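Local coordinates for endosialidase (Enterobacteria phage phi92, PDB 4HIZ), which cleaves polysialic acid chains as a phage endosialidase, probably acting on both alpha-2,8 and alpha-2,9 linkages of bacterial capsular polymers, at residues C439-N442 / W446-S449; Y407-G412 / L522-H527. All blocks are in the same frame, centred on the assembly; numbering follows the deposited sequence.

Contact 1: C439-N442 / W446-S449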
ATOM      1  N   CYS A 439      11.743 -29.617  17.327  1.00 11.58           N
ATOM      2  CA  CYS A 439      12.702 -30.540  17.937  1.00 12.27           C
ATOM      3  C   CYS A 439      13.797 -30.852  16.926  1.00 13.06           C
ATOM      4  O   CYS A 439      13.662 -30.570  15.715  1.00 12.71           O
ATOM      5  CB  CYS A 439      12.036 -31.832  18.473  1.00 12.44           C
ATOM      6  SG  CYS A 439      11.356 -32.937  17.219  1.00 13.58           S
ATOM      7  N   LYS A 440      14.900 -31.388  17.441  1.00 13.64           N
ATOM      8  CA  LYS A 440      16.071 -31.661  16.624  1.00 15.36           C
ATOM      9  C   LYS A 440      16.463 -33.118  16.895  1.00 16.32           C
ATOM     10  O   LYS A 440      16.960 -33.435  17.986  1.00 18.30           O
ATOM     11  CB  LYS A 440      17.176 -30.673  17.032  1.00 19.77           C
ATOM     12  CG  LYS A 440      18.431 -30.747  16.203  1.00 27.21           C
ATOM     13  CD  LYS A 440      19.385 -29.593  16.613  1.00 33.66           C
ATOM     14  CE  LYS A 440      20.736 -29.731  15.918  1.00 37.02           C
ATOM     15  NZ  LYS A 440      21.642 -28.561  16.130  1.00 38.25           N
ATOM     16  N   ILE A 441      16.230 -33.991  15.914  1.00 15.14           N
ATOM     17  CA  ILE A 441      16.424 -35.437  16.108  1.00 16.05           C
ATOM     18  C   ILE A 441      17.639 -35.906  15.318  1.00 15.29           C
ATOM     19  O   ILE A 441      17.703 -35.678  14.120  1.00 15.87           O
ATOM     20  CB  ILE A 441      15.186 -36.251  15.629  1.00 18.31           C
ATOM     21  CG1 ILE A 441      13.895 -35.772  16.306  1.00 20.31           C
ATOM     22  CG2 ILE A 441      15.400 -37.778  15.859  1.00 18.44           C
ATOM     23  CD1 ILE A 441      13.995 -35.734  17.746  1.00 23.08           C
ATOM     24  N   ASN A 442      18.601 -36.536  15.994  1.00 15.30           N
ATOM     25  CA  ASN A 442      19.751 -37.121  15.320  1.00 16.53           C
ATOM     26  C   ASN A 442      19.301 -38.398  14.615  1.00 17.30           C
ATOM     27  O   ASN A 442      18.933 -39.392  15.275  1.00 19.15           O
ATOM     28  CB  ASN A 442      20.850 -37.454  16.333  1.00 17.75           C
ATOM     29  CG  ASN A 442      22.156 -37.842  15.659  1.00 20.38           C
ATOM     30  OD1 ASN A 442      22.156 -38.498  14.604  1.00 20.59           O
ATOM     31  ND2 ASN A 442      23.282 -37.406  16.242  1.00 22.57           N
ATOM     32  N   TRP A 446      20.104 -43.391  14.390  1.00 22.50           N
ATOM     33  CA  TRP A 446      18.662 -43.499  14.548  1.00 20.45           C
ATOM     34  C   TRP A 446      18.305 -43.934  15.960  1.00 21.35           C
ATOM     35  O   TRP A 446      18.777 -44.980  16.419  1.00 23.85           O
ATOM     36  CB  TRP A 446      18.154 -44.545  13.547  1.00 19.47           C
ATOM     37  CG  TRP A 446      16.642 -44.671  13.433  1.00 20.33           C
ATOM     38  CD1 TRP A 446      15.879 -45.687  13.917  1.00 21.19           C
ATOM     39  CD2 TRP A 446      15.733 -43.765  12.763  1.00 19.78           C
ATOM     40  NE1 TRP A 446      14.555 -45.480  13.594  1.00 21.45           N
ATOM     41  CE2 TRP A 446      14.439 -44.319  12.876  1.00 20.00           C
ATOM     42  CE3 TRP A 446      15.897 -42.558  12.058  1.00 19.81           C
ATOM     43  CZ2 TRP A 446      13.302 -43.698  12.343  1.00 19.95           C
ATOM     44  CZ3 TRP A 446      14.784 -41.951  11.513  1.00 20.27           C
ATOM     45  CH2 TRP A 446      13.488 -42.519  11.672  1.00 20.27           C
ATOM     46  N   PRO A 447      17.456 -43.155  16.647  1.00 21.39           N
ATOM     47  CA  PRO A 447      17.188 -43.460  18.051  1.00 21.41           C
ATOM     48  C   PRO A 447      16.510 -44.798  18.291  1.00 21.31           C
ATOM     49  O   PRO A 447      15.780 -45.319  17.438  1.00 20.24           O
ATOM     50  CB  PRO A 447      16.177 -42.384  18.454  1.00 21.28           C
ATOM     51  CG  PRO A 447      16.374 -41.272  17.495  1.00 23.04           C
ATOM     52  CD  PRO A 447      16.817 -41.897  16.211  1.00 21.74           C
ATOM     53  N   VAL A 448      16.706 -45.315  19.501  1.00 22.32           N
ATOM     54  CA  VAL A 448      15.983 -46.499  19.927  1.00 25.08           C
ATOM     55  C   VAL A 448      14.556 -46.108  20.265  1.00 22.11           C
ATOM     56  O   VAL A 448      13.629 -46.873  20.037  1.00 21.03           O
ATOM     57  CB  VAL A 448      16.664 -47.166  21.130  1.00 32.28           C
ATOM     58  CG1 VAL A 448      15.787 -48.249  21.710  1.00 34.46           C
ATOM     59  CG2 VAL A 448      18.003 -47.747  20.698  1.00 35.43           C
ATOM     60  N   SER A 449      14.388 -44.886  20.766  1.00 20.34           N
ATOM     61  CA  SER A 449      13.103 -44.408  21.242  1.00 20.00           C
ATOM     62  C   SER A 449      13.133 -42.899  21.179  1.00 18.39           C
ATOM     63  O   SER A 449      14.186 -42.288  21.356  1.00 18.55           O
ATOM     64  CB  SER A 449      12.944 -44.798  22.703  1.00 21.45           C
ATOM     65  OG  SER A 449      11.819 -44.197  23.268  1.00 22.81           O
TER
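Apolar contact between Ile-441 and Pro-447 joins the end of strand 435-442 to the loop that follows it in the catalytic beta-propeller, a loop connecting two antiparallel neighbours of one sheet. Ile-441 holds CG2 anti to the backbone N, with CG1 beside that nitrogen (chi1 -55°), and the CG2 methyl reaches CG of the proline ring at 4.0 Å, the two side chains crossing at about a right angle. Leu-375 and Val-453 also pack on Ile-441, while Leu-388 of strand 386-389 touches both Pro-447 and Trp-446, setting the turn against the neighbouring sheet.

Asn-442 O lies 3.4 Å from CD of Pro-447, the carbon that occupies the position of the amide hydrogen in other residues; this is van der Waals contact. Within the loop, the same CD sits 3.8 Å above one face of the Trp-446 indole, offset toward its rim.

Hydrogen bonding is left to Asn-442 OD1, which accepts from Ser-445 N and shares another bond with Ser-444 OG.

The proline nitrogen has no hydrogen to give Asn-442 O, so the two segments meet by van der Waals contact alone before the loop leads into strand 456-460.

Contact 2: Y407-G412 / L522-H527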
ATOM      1  N   TYR A 407      20.939 -34.161  11.641  1.00 14.57           N
ATOM      2  CA  TYR A 407      19.680 -33.923  12.340  1.00 14.46           C
ATOM      3  C   TYR A 407      18.507 -33.603  11.449  1.00 13.77           C
ATOM      4  O   TYR A 407      18.642 -32.926  10.433  1.00 14.78           O
ATOM      5  CB  TYR A 407      19.847 -32.717  13.289  1.00 16.35           C
ATOM      6  CG  TYR A 407      20.847 -32.983  14.368  1.00 20.92           C
ATOM      7  CD1 TYR A 407      20.462 -33.574  15.573  1.00 21.73           C
ATOM      8  CD2 TYR A 407      22.186 -32.627  14.199  1.00 26.30           C
ATOM      9  CE1 TYR A 407      21.392 -33.806  16.586  1.00 26.32           C
ATOM     10  CE2 TYR A 407      23.120 -32.856  15.196  1.00 30.38           C
ATOM     11  CZ  TYR A 407      22.724 -33.457  16.376  1.00 31.90           C
ATOM     12  OH  TYR A 407      23.675 -33.677  17.348  1.00 36.28           O
ATOM     13  N   LEU A 408      17.332 -34.043  11.873  1.00 12.62           N
ATOM     14  CA  LEU A 408      16.093 -33.510  11.328  1.00 12.68           C
ATOM     15  C   LEU A 408      15.646 -32.396  12.249  1.00 12.93           C
ATOM     16  O   LEU A 408      15.559 -32.591  13.475  1.00 14.28           O
ATOM     17  CB  LEU A 408      14.988 -34.587  11.329  1.00 12.55           C
ATOM     18  CG  LEU A 408      15.272 -35.827  10.454  1.00 13.23           C
ATOM     19  CD1 LEU A 408      14.014 -36.678  10.376  1.00 13.38           C
ATOM     20  CD2 LEU A 408      15.703 -35.419   9.057  1.00 13.48           C
ATOM     21  N   TYR A 409      15.350 -31.239  11.666  1.00 11.84           N
ATOM     22  CA  TYR A 409      14.709 -30.125  12.397  1.00 11.55           C
ATOM     23  C   TYR A 409      13.225 -30.214  12.074  1.00 11.64           C
ATOM     24  O   TYR A 409      12.824 -30.019  10.910  1.00 11.67           O
ATOM     25  CB  TYR A 409      15.252 -28.779  11.923  1.00 13.65           C
ATOM     26  CG  TYR A 409      16.622 -28.426  12.411  1.00 17.83           C
ATOM     27  CD1 TYR A 409      17.751 -28.993  11.847  1.00 22.40           C
ATOM     28  CD2 TYR A 409      16.795 -27.468  13.397  1.00 20.34           C
ATOM     29  CE1 TYR A 409      19.007 -28.626  12.283  1.00 25.88           C
ATOM     30  CE2 TYR A 409      18.038 -27.110  13.824  1.00 23.44           C
ATOM     31  CZ  TYR A 409      19.142 -27.684  13.261  1.00 25.74           C
ATOM     32  OH  TYR A 409      20.403 -27.322  13.687  1.00 27.83           O
ATOM     33  N   ILE A 410      12.419 -30.544  13.095  1.00 11.37           N
ATOM     34  CA  ILE A 410      11.000 -30.863  12.925  1.00 11.10           C
ATOM     35  C   ILE A 410      10.147 -29.835  13.674  1.00 10.95           C
ATOM     36  O   ILE A 410      10.431 -29.571  14.835  1.00 11.83           O
ATOM     37  CB  ILE A 410      10.687 -32.279  13.475  1.00 11.11           C
ATOM     38  CG1 ILE A 410      11.578 -33.302  12.755  1.00 12.53           C
ATOM     39  CG2 ILE A 410       9.205 -32.603  13.267  1.00  9.96           C
ATOM     40  CD1 ILE A 410      11.474 -34.722  13.339  1.00 13.56           C
ATOM     41  N   PHE A 411       9.119 -29.308  13.009  1.00  9.53           N
ATOM     42  CA  PHE A 411       8.312 -28.201  13.541  1.00  9.74           C
ATOM     43  C   PHE A 411       6.850 -28.608  13.602  1.00 10.77           C
ATOM     44  O   PHE A 411       6.355 -29.341  12.744  1.00 11.50           O
ATOM     45  CB  PHE A 411       8.421 -26.971  12.620  1.00 10.06           C
ATOM     46  CG  PHE A 411       9.794 -26.357  12.577  1.00 10.82           C
ATOM     47  CD1 PHE A 411      10.813 -26.939  11.799  1.00 11.11           C
ATOM     48  CD2 PHE A 411      10.090 -25.256  13.339  1.00 11.36           C
ATOM     49  CE1 PHE A 411      12.077 -26.381  11.758  1.00 12.16           C
ATOM     50  CE2 PHE A 411      11.376 -24.663  13.291  1.00 11.85           C
ATOM     51  CZ  PHE A 411      12.368 -25.213  12.506  1.00 12.65           C
ATOM     52  N   GLY A 412       6.127 -28.055  14.564  1.00 11.29           N
ATOM     53  CA  GLY A 412       4.686 -28.210  14.610  1.00 11.05           C
ATOM     54  C   GLY A 412       4.118 -27.063  15.434  1.00 11.52           C
ATOM     55  O   GLY A 412       4.863 -26.362  16.131  1.00 11.99           O
ATOM     56  N   LEU A 522      15.690 -19.644  10.673  1.00 10.80           N
ATOM     57  CA  LEU A 522      16.613 -20.201  11.661  1.00 10.88           C
ATOM     58  C   LEU A 522      18.010 -20.401  11.063  1.00 11.39           C
ATOM     59  O   LEU A 522      18.178 -21.064  10.003  1.00 11.47           O
ATOM     60  CB  LEU A 522      16.085 -21.573  12.169  1.00 11.46           C
ATOM     61  CG  LEU A 522      17.040 -22.306  13.125  1.00 13.02           C
ATOM     62  CD1 LEU A 522      17.177 -21.554  14.446  1.00 14.16           C
ATOM     63  CD2 LEU A 522      16.485 -23.721  13.420  1.00 14.11           C
ATOM     64  N   LYS A 523      19.030 -19.854  11.720  1.00 11.04           N
ATOM     65  CA  LYS A 523      20.427 -20.064  11.288  1.00 11.31           C
ATOM     66  C   LYS A 523      20.844 -21.526  11.456  1.00 13.05           C
ATOM     67  O   LYS A 523      20.708 -22.102  12.540  1.00 14.81           O
ATOM     68  CB  LYS A 523      21.345 -19.137  12.105  1.00 13.08           C
ATOM     69  CG  LYS A 523      22.840 -19.364  11.926  1.00 14.00           C
ATOM     70  CD  LYS A 523      23.575 -18.214  12.637  1.00 15.73           C
ATOM     71  CE  LYS A 523      25.084 -18.301  12.488  1.00 18.01           C
ATOM     72  NZ  LYS A 523      25.581 -19.594  12.997  1.00 18.41           N
ATOM     73  N   ILE A 524      21.359 -22.130  10.381  1.00 12.92           N
ATOM     74  CA  ILE A 524      21.708 -23.549  10.430  1.00 13.48           C
ATOM     75  C   ILE A 524      23.165 -23.849  10.021  1.00 15.71           C
ATOM     76  O   ILE A 524      23.587 -25.002  10.064  1.00 18.43           O
ATOM     77  CB  ILE A 524      20.750 -24.442   9.548  1.00 14.64           C
ATOM     78  CG1 ILE A 524      20.722 -23.905   8.107  1.00 15.82           C
ATOM     79  CG2 ILE A 524      19.344 -24.571  10.238  1.00 15.01           C
ATOM     80  CD1 ILE A 524      20.075 -24.794   7.091  1.00 17.39           C
ATOM     81  N   THR A 525      23.927 -22.830   9.629  1.00 15.74           N
ATOM     82  CA  THR A 525      25.369 -22.992   9.359  1.00 17.83           C
ATOM     83  C   THR A 525      26.091 -21.760   9.890  1.00 15.87           C
ATOM     84  O   THR A 525      25.434 -20.788  10.290  1.00 16.28           O
ATOM     85  CB  THR A 525      25.730 -23.072   7.827  1.00 22.58           C
ATOM     86  OG1 THR A 525      25.560 -21.780   7.216  1.00 22.91           O
ATOM     87  CG2 THR A 525      24.906 -24.096   7.089  1.00 25.13           C
ATOM     88  N   GLU A 526      27.422 -21.764   9.856  1.00 16.06           N
ATOM     89  CA  GLU A 526      28.153 -20.538  10.184  1.00 17.13           C
ATOM     90  C   GLU A 526      27.830 -19.479   9.139  1.00 17.16           C
ATOM     91  O   GLU A 526      27.726 -19.790   7.947  1.00 18.34           O
ATOM     92  CB  GLU A 526      29.670 -20.778  10.241  1.00 20.39           C
ATOM     93  CG  GLU A 526      30.042 -21.658  11.423  1.00 27.22           C
ATOM     94  CD  GLU A 526      31.532 -21.691  11.754  1.00 38.40           C
ATOM     95  OE1 GLU A 526      32.303 -20.838  11.260  1.00 42.72           O
ATOM     96  OE2 GLU A 526      31.936 -22.591  12.522  1.00 43.48           O
ATOM     97  N   HIS A 527      27.648 -18.236   9.577  1.00 15.76           N
ATOM     98  CA  HIS A 527      27.469 -17.151   8.627  1.00 15.38           C
ATOM     99  C   HIS A 527      28.754 -16.328   8.540  1.00 16.44           C
ATOM    100  O   HIS A 527      28.947 -15.363   9.294  1.00 16.84           O
ATOM    101  CB  HIS A 527      26.249 -16.304   9.035  1.00 15.59           C
ATOM    102  CG  HIS A 527      24.954 -17.021   8.842  1.00 16.16           C
ATOM    103  ND1 HIS A 527      23.741 -16.481   9.200  1.00 17.25           N
ATOM    104  CD2 HIS A 527      24.688 -18.250   8.328  1.00 15.31           C
ATOM    105  CE1 HIS A 527      22.774 -17.347   8.916  1.00 16.43           C
ATOM    106  NE2 HIS A 527      23.322 -18.422   8.375  1.00 15.60           N
TER
HETATM  107  O   HOH W   1      22.386 -26.955  12.110  1.00 36.69           O
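Leu-522 and Tyr-409 meet in the tighter half of this contact, where the CD2 methyl of the leucine lies 3.7 Å from CE2 of the tyrosine and almost as near to CD2 of the same ring. The methyl comes in obliquely, and the two side chains cross at about a right angle. With CG anti to the backbone N (chi1 175°), Leu-522 brings this one methyl within contact of both aromatic rings: the same CD2 also stands at the edge of Phe-411, near its plane, 4.5 Å from CZ. Met-438 touches all three side chains and Leu-484 both rings, while Tyr-486 stacks on Phe-411, so this end is thoroughly buried.

The strands belong to two different sheets of the catalytic beta-propeller: 407-413 lies in a mixed sheet, and 516-523 in the four-stranded antiparallel sheet beside it, so side chains from adjacent sheets of the propeller meet here.

Beyond Leu-522 the packing slackens as the second strand gives way to loop. Ile-524 places CG2 over one face of the Tyr-409 ring, at 4.3 Å from CZ, and water begins to replace hydrocarbon. A water molecule lies 2.6 Å from Tyr-409 OH and donates to Ile-524 O over 3.1 Å, joining the phenol to the loop backbone; Lys-440 NZ is a further hydrogen-bond partner of this hydroxyl. Farther along, Thr-525 and Glu-526 are exposed, and the loop is braced internally by a 3.0 Å bond from Lys-523 NZ to Thr-525 O, with the donor 43° out of the carbonyl plane. Lys-523 also forms a salt bridge with Asp-42 of a neighbouring subunit, whose carboxylate accepts a hydrogen bond from His-527 N as well.

In the fold
Followed from the N terminus, the chain enters strand 407-413, turns back along strand 435-442 and then makes the short bend closed by contact 1, with three residues between 439-442 and 446-449. It continues through strands 456-460, 473-480 and 483-490 before strand 516-523 brings 522-527 against 407-412, closing the much longer loop of contact 2. Contact 1 is thus nested within contact 2, their centres about 15 Å apart. Strands 407-413 and 435-442 are antiparallel neighbours, linked by probable backbone hydrogen bonds such as Ile-441 O to Leu-408 N. Contact 1 lies in the connection between neighbouring strands 435-442 and 456-460 of this sheet, whereas contact 2 ties the sheet to the next one in the propeller.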